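Uncharacterized protein (Bombyx mori, PDB 5AZ1) probably reduces carbonyl compounds with bound NADPH, as other members of the aldo/keto reductase family do. Local coordinates at residues Tyr22-Gly27 with Tyr75-Glu80. Residues are numbered along the deposited sequence; the frame is centred on the assembly and turned at random.
Sequences YGTWLG and YRVEPE. With NDP (NADPH dihydro-nicotinamide-adenine-dinucleotide phosphate), chain J.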
ATOM      1  N   TYR A  22       6.594  -5.207   2.139  1.00 26.26           N
ATOM      2  CA  TYR A  22       5.921  -6.270   2.869  1.00 24.12           C
ATOM      3  C   TYR A  22       4.629  -5.766   3.482  1.00 22.24           C
ATOM      4  O   TYR A  22       4.641  -5.003   4.452  1.00 25.72           O
ATOM      5  CB  TYR A  22       6.909  -6.793   3.963  1.00 27.52           C
ATOM      6  CG  TYR A  22       6.445  -7.992   4.731  1.00 27.25           C
ATOM      7  CD1 TYR A  22       5.566  -7.856   5.811  1.00 32.08           C
ATOM      8  CD2 TYR A  22       6.865  -9.239   4.394  1.00 28.74           C
ATOM      9  CE1 TYR A  22       5.137  -8.960   6.531  1.00 34.46           C
ATOM     10  CE2 TYR A  22       6.393 -10.370   5.072  1.00 30.59           C
ATOM     11  CZ  TYR A  22       5.552 -10.218   6.142  1.00 30.90           C
ATOM     12  OH  TYR A  22       5.086 -11.319   6.786  1.00 32.42           O
ATOM     13  N   GLY A  23       3.500  -6.209   2.968  1.00 21.07           N
ATOM     14  CA  GLY A  23       2.211  -5.811   3.512  1.00 23.84           C
ATOM     15  C   GLY A  23       1.809  -6.468   4.837  1.00 25.94           C
ATOM     16  O   GLY A  23       2.210  -7.584   5.105  1.00 26.54           O
ATOM     17  N   THR A  24       1.035  -5.765   5.667  1.00 25.70           N
ATOM     18  CA  THR A  24       0.768  -6.212   7.005  1.00 28.83           C
ATOM     19  C   THR A  24      -0.696  -6.214   7.391  1.00 31.10           C
ATOM     20  O   THR A  24      -1.009  -6.369   8.579  1.00 30.66           O
ATOM     21  CB  THR A  24       1.619  -5.429   8.037  1.00 27.74           C
ATOM     22  OG1 THR A  24       1.222  -4.061   8.121  1.00 26.18           O
ATOM     23  CG2 THR A  24       3.082  -5.509   7.711  1.00 26.67           C
ATOM     24  N   TRP A  25      -1.591  -6.066   6.414  1.00 29.74           N
ATOM     25  CA  TRP A  25      -3.026  -6.121   6.705  1.00 31.97           C
ATOM     26  C   TRP A  25      -3.542  -7.565   6.635  1.00 34.23           C
ATOM     27  O   TRP A  25      -3.292  -8.264   5.682  1.00 35.50           O
ATOM     28  CB  TRP A  25      -3.758  -5.289   5.723  1.00 33.31           C
ATOM     29  CG  TRP A  25      -5.195  -5.408   5.762  1.00 37.15           C
ATOM     30  CD1 TRP A  25      -5.998  -5.720   4.713  1.00 42.56           C
ATOM     31  CD2 TRP A  25      -6.048  -5.195   6.874  1.00 35.73           C
ATOM     32  NE1 TRP A  25      -7.292  -5.708   5.097  1.00 42.98           N
ATOM     33  CE2 TRP A  25      -7.359  -5.394   6.426  1.00 40.42           C
ATOM     34  CE3 TRP A  25      -5.833  -4.899   8.221  1.00 37.40           C
ATOM     35  CZ2 TRP A  25      -8.474  -5.275   7.268  1.00 42.83           C
ATOM     36  CZ3 TRP A  25      -6.936  -4.790   9.066  1.00 40.39           C
ATOM     37  CH2 TRP A  25      -8.251  -4.969   8.583  1.00 40.34           C
ATOM     38  N   LEU A  26      -4.216  -8.019   7.677  1.00 38.70           N
ATOM     39  CA  LEU A  26      -4.664  -9.428   7.761  1.00 46.09           C
ATOM     40  C   LEU A  26      -6.111  -9.679   7.359  1.00 52.45           C
ATOM     41  O   LEU A  26      -6.484 -10.812   7.076  1.00 70.44           O
ATOM     42  CB  LEU A  26      -4.387  -9.992   9.150  1.00 40.16           C
ATOM     43  CG  LEU A  26      -2.895 -10.155   9.383  1.00 39.18           C
ATOM     44  CD1 LEU A  26      -2.598 -10.679  10.764  1.00 42.21           C
ATOM     45  CD2 LEU A  26      -2.205 -11.015   8.360  1.00 37.18           C
ATOM     46  N   GLY A  27      -6.925  -8.644   7.326  1.00 62.45           N
ATOM     47  CA  GLY A  27      -8.213  -8.736   6.673  1.00 73.98           C
ATOM     48  C   GLY A  27      -9.376  -8.672   7.642  1.00 90.94           C
ATOM     49  O   GLY A  27      -9.253  -8.959   8.843  1.00 93.59           O
ATOM     50  N   TYR A  75      -4.314  -1.320  10.934  1.00 28.13           N
ATOM     51  CA  TYR A  75      -4.030  -2.746  10.799  1.00 26.74           C
ATOM     52  C   TYR A  75      -3.827  -3.483  12.120  1.00 29.25           C
ATOM     53  O   TYR A  75      -3.607  -4.691  12.105  1.00 29.98           O
ATOM     54  CB  TYR A  75      -2.861  -2.991   9.856  1.00 26.29           C
ATOM     55  CG  TYR A  75      -2.991  -2.409   8.429  1.00 26.72           C
ATOM     56  CD1 TYR A  75      -4.211  -2.000   7.889  1.00 26.59           C
ATOM     57  CD2 TYR A  75      -1.865  -2.333   7.611  1.00 26.90           C
ATOM     58  CE1 TYR A  75      -4.306  -1.505   6.597  1.00 27.61           C
ATOM     59  CE2 TYR A  75      -1.931  -1.807   6.340  1.00 28.58           C
ATOM     60  CZ  TYR A  75      -3.140  -1.358   5.833  1.00 29.99           C
ATOM     61  OH  TYR A  75      -3.155  -0.842   4.559  1.00 26.98           O
ATOM     62  N   ARG A  76      -3.865  -2.761  13.232  1.00 29.45           N
ATOM     63  CA  ARG A  76      -3.847  -3.334  14.555  1.00 35.17           C
ATOM     64  C   ARG A  76      -2.514  -3.854  15.011  1.00 33.22           C
ATOM     65  O   ARG A  76      -2.341  -3.975  16.172  1.00 35.74           O
ATOM     66  CB  ARG A  76      -4.851  -4.485  14.725  1.00 39.61           C
ATOM     67  CG  ARG A  76      -6.282  -4.071  14.998  1.00 42.25           C
ATOM     68  CD  ARG A  76      -7.039  -3.770  13.749  1.00 46.28           C
ATOM     69  NE  ARG A  76      -8.483  -3.929  13.929  1.00 50.47           N
ATOM     70  CZ  ARG A  76      -9.413  -3.414  13.114  1.00 52.64           C
ATOM     71  NH1 ARG A  76      -9.085  -2.672  12.042  1.00 48.17           N
ATOM     72  NH2 ARG A  76     -10.700  -3.632  13.375  1.00 54.95           N
ATOM     73  N   VAL A  77      -1.571  -4.132  14.124  1.00 29.85           N
ATOM     74  CA  VAL A  77      -0.380  -4.879  14.463  1.00 26.14           C
ATOM     75  C   VAL A  77       0.901  -4.026  14.586  1.00 24.66           C
ATOM     76  O   VAL A  77       2.019  -4.580  14.562  1.00 25.20           O
ATOM     77  CB  VAL A  77      -0.149  -6.040  13.435  1.00 30.71           C
ATOM     78  CG1 VAL A  77      -1.318  -7.046  13.530  1.00 30.70           C
ATOM     79  CG2 VAL A  77      -0.042  -5.536  11.978  1.00 32.36           C
ATOM     80  N   GLU A  78       0.786  -2.705  14.729  1.00 22.32           N
ATOM     81  CA  GLU A  78       2.023  -1.852  14.820  1.00 22.39           C
ATOM     82  C   GLU A  78       2.911  -2.281  15.983  1.00 23.90           C
ATOM     83  O   GLU A  78       4.191  -2.435  15.817  1.00 23.34           O
ATOM     84  CB  GLU A  78       1.669  -0.359  14.934  1.00 21.60           C
ATOM     85  CG  GLU A  78       1.067   0.214  13.649  1.00 22.01           C
ATOM     86  CD  GLU A  78       0.427   1.573  13.835  1.00 23.11           C
ATOM     87  OE1 GLU A  78      -0.379   1.732  14.789  1.00 22.71           O
ATOM     88  OE2 GLU A  78       0.764   2.525  13.055  1.00 21.69           O
ATOM     89  N   PRO A  79       2.281  -2.557  17.168  1.00 24.63           N
ATOM     90  CA  PRO A  79       3.167  -3.020  18.307  1.00 24.56           C
ATOM     91  C   PRO A  79       3.940  -4.245  17.958  1.00 22.73           C
ATOM     92  O   PRO A  79       5.172  -4.268  18.092  1.00 25.04           O
ATOM     93  CB  PRO A  79       2.174  -3.219  19.477  1.00 27.96           C
ATOM     94  CG  PRO A  79       0.974  -2.377  19.120  1.00 25.81           C
ATOM     95  CD  PRO A  79       0.867  -2.478  17.596  1.00 24.19           C
ATOM     96  N   GLU A  80       3.308  -5.224  17.329  1.00 27.17           N
ATOM     97  CA  GLU A  80       4.049  -6.457  16.983  1.00 27.71           C
ATOM     98  C   GLU A  80       5.118  -6.245  15.907  1.00 30.05           C
ATOM     99  O   GLU A  80       6.191  -6.853  15.954  1.00 29.89           O
ATOM    100  CB  GLU A  80       3.079  -7.569  16.566  1.00 31.87           C
ATOM    101  CG  GLU A  80       2.092  -8.032  17.639  1.00 32.75           C
ATOM    102  CD  GLU A  80       0.780  -7.220  17.740  1.00 41.04           C
ATOM    103  OE1 GLU A  80       0.759  -5.976  17.513  1.00 43.37           O
ATOM    104  OE2 GLU A  80      -0.253  -7.805  18.112  1.00 44.37           O
TER
HETATM  105  PA  NDP J 409      -2.495  -8.995  -2.129  1.00 44.98           P
HETATM  106  O1A NDP J 409      -2.841  -8.693  -3.590  1.00 40.22           O
HETATM  107  O2A NDP J 409      -1.130  -8.761  -1.579  1.00 36.53           O
HETATM  108  O5B NDP J 409      -2.749 -10.608  -1.993  1.00 51.85           O
HETATM  109  C5B NDP J 409      -2.829 -11.262  -0.736  1.00 46.79           C
HETATM  110  C4B NDP J 409      -3.039 -12.758  -0.949  1.00 48.03           C
HETATM  111  O4B NDP J 409      -2.115 -13.292  -1.912  1.00 43.40           O
HETATM  112  C3B NDP J 409      -2.856 -13.555   0.360  1.00 47.73           C
HETATM  113  O3B NDP J 409      -4.053 -14.264   0.647  1.00 46.37           O
HETATM  114  C2B NDP J 409      -1.636 -14.446   0.106  1.00 47.73           C
HETATM  115  O2B NDP J 409      -1.666 -15.726   0.745  1.00 50.17           O
HETATM  116  C1B NDP J 409      -1.578 -14.528  -1.409  1.00 43.98           C
HETATM  117  N9A NDP J 409      -0.233 -14.581  -1.971  1.00 42.87           N
HETATM  118  C8A NDP J 409       0.778 -13.714  -1.735  1.00 38.46           C
HETATM  119  N7A NDP J 409       1.866 -14.032  -2.459  1.00 41.14           N
HETATM  120  C5A NDP J 409       1.523 -15.099  -3.205  1.00 38.63           C
HETATM  121  C6A NDP J 409       2.223 -15.926  -4.187  1.00 41.12           C
HETATM  122  N6A NDP J 409       3.516 -15.593  -4.483  1.00 39.91           N
HETATM  123  N1A NDP J 409       1.518 -16.980  -4.727  1.00 41.15           N
HETATM  124  C2A NDP J 409       0.233 -17.267  -4.391  1.00 38.42           C
HETATM  125  N3A NDP J 409      -0.472 -16.539  -3.504  1.00 38.92           N
HETATM  126  C4A NDP J 409       0.129 -15.465  -2.896  1.00 40.61           C
HETATM  127  O3  NDP J 409      -3.679  -8.409  -1.222  1.00 49.84           O
HETATM  128  PN  NDP J 409      -3.575  -7.275  -0.101  1.00 57.17           P
HETATM  129  O1N NDP J 409      -4.703  -6.335  -0.398  1.00 58.78           O
HETATM  130  O2N NDP J 409      -3.458  -7.911   1.279  1.00 60.90           O
HETATM  131  O5D NDP J 409      -2.092  -6.657  -0.403  1.00 53.25           O
HETATM  132  C5D NDP J 409      -1.801  -5.348  -0.122  1.00 43.74           C
HETATM  133  C4D NDP J 409      -1.179  -4.885   1.180  1.00 44.34           C
HETATM  134  O4D NDP J 409      -1.263  -3.468   0.884  1.00 41.57           O
HETATM  135  C3D NDP J 409      -1.821  -4.978   2.566  1.00 39.48           C
HETATM  136  O3D NDP J 409      -1.162  -5.924   3.375  1.00 40.95           O
HETATM  137  C2D NDP J 409      -1.581  -3.577   3.120  1.00 35.86           C
HETATM  138  O2D NDP J 409      -0.203  -3.469   3.548  1.00 24.91           O
HETATM  139  C1D NDP J 409      -1.887  -2.697   1.898  1.00 40.00           C
HETATM  140  N1N NDP J 409      -3.339  -2.294   1.586  1.00 45.10           N
HETATM  141  C2N NDP J 409      -3.613  -0.955   1.600  1.00 42.08           C
HETATM  142  C3N NDP J 409      -4.887  -0.402   1.373  1.00 43.71           C
HETATM  143  C7N NDP J 409      -5.084   1.102   1.398  1.00 36.50           C
HETATM  144  O7N NDP J 409      -6.254   1.493   1.476  1.00 30.47           O
HETATM  145  N7N NDP J 409      -4.022   1.977   1.359  1.00 31.53           N
HETATM  146  C4N NDP J 409      -6.085  -1.322   1.141  1.00 45.84           C
HETATM  147  C5N NDP J 409      -5.694  -2.745   1.111  1.00 47.77           C
HETATM  148  C6N NDP J 409      -4.379  -3.153   1.322  1.00 45.48           C
HETATM  149  P2B NDP J 409      -0.956 -16.040   2.175  1.00 44.80           P
HETATM  150  O1X NDP J 409      -0.998 -14.776   3.056  1.00 42.75           O
HETATM  151  O2X NDP J 409      -1.941 -17.023   2.753  1.00 54.09           O
HETATM  152  O3X NDP J 409       0.419 -16.440   1.713  1.00 36.99           O
HETATM  153  O   HOH W   1      -3.229  -6.584  10.071  1.00 26.02           O
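Trp25 and Tyr75 carry the apolar part of this contact. Trp25 CB sits over the centre of one face of the Tyr75 ring, a CH-pi contact of 3.7 Å to the ring centroid. The indole is set obliquely to the phenol, planes at 37°, and Trp25 CE3 reaches Tyr75 CD1 at 3.3 Å. With Trp25 CG anti to the backbone N (chi1 171°), the six-membered part of the indole extends beside the root of the tyrosine. Thr24 OG1 meets the edge of the Tyr75 ring, near its plane; this hydroxyl bonds to Thr71 and to the carbonyl of Asp70. Val77 CG2 lies 3.6 Å from Thr24 O.

One water joins the two backbones. It donates to Thr24 O and Tyr75 O and accepts from Leu26 N.

The backbone of 22-27 also holds the cofactor. Trp25 N donates to ribose O3D of NADPH at 3.1 Å, and Thr24 N makes a weak bond to O2D. Tyr75 OH lies 3.0 Å from nicotinamide C2N and is hydrogen-bonded to Lys104 NZ. With an alanine for Tyr75, Lys104 would probably lose its hydroxyl partner, and Trp25 CB the ring face beneath it.

Segment 22-27 runs from strand 22-23 into a loop, and 75-80 leads from the loop after strand 68-70 into helix 78-90, both in the TIM barrel. The Tyr75-Lys104 pair beside the nicotinamide is consistent with the active site of aldo/keto reductases.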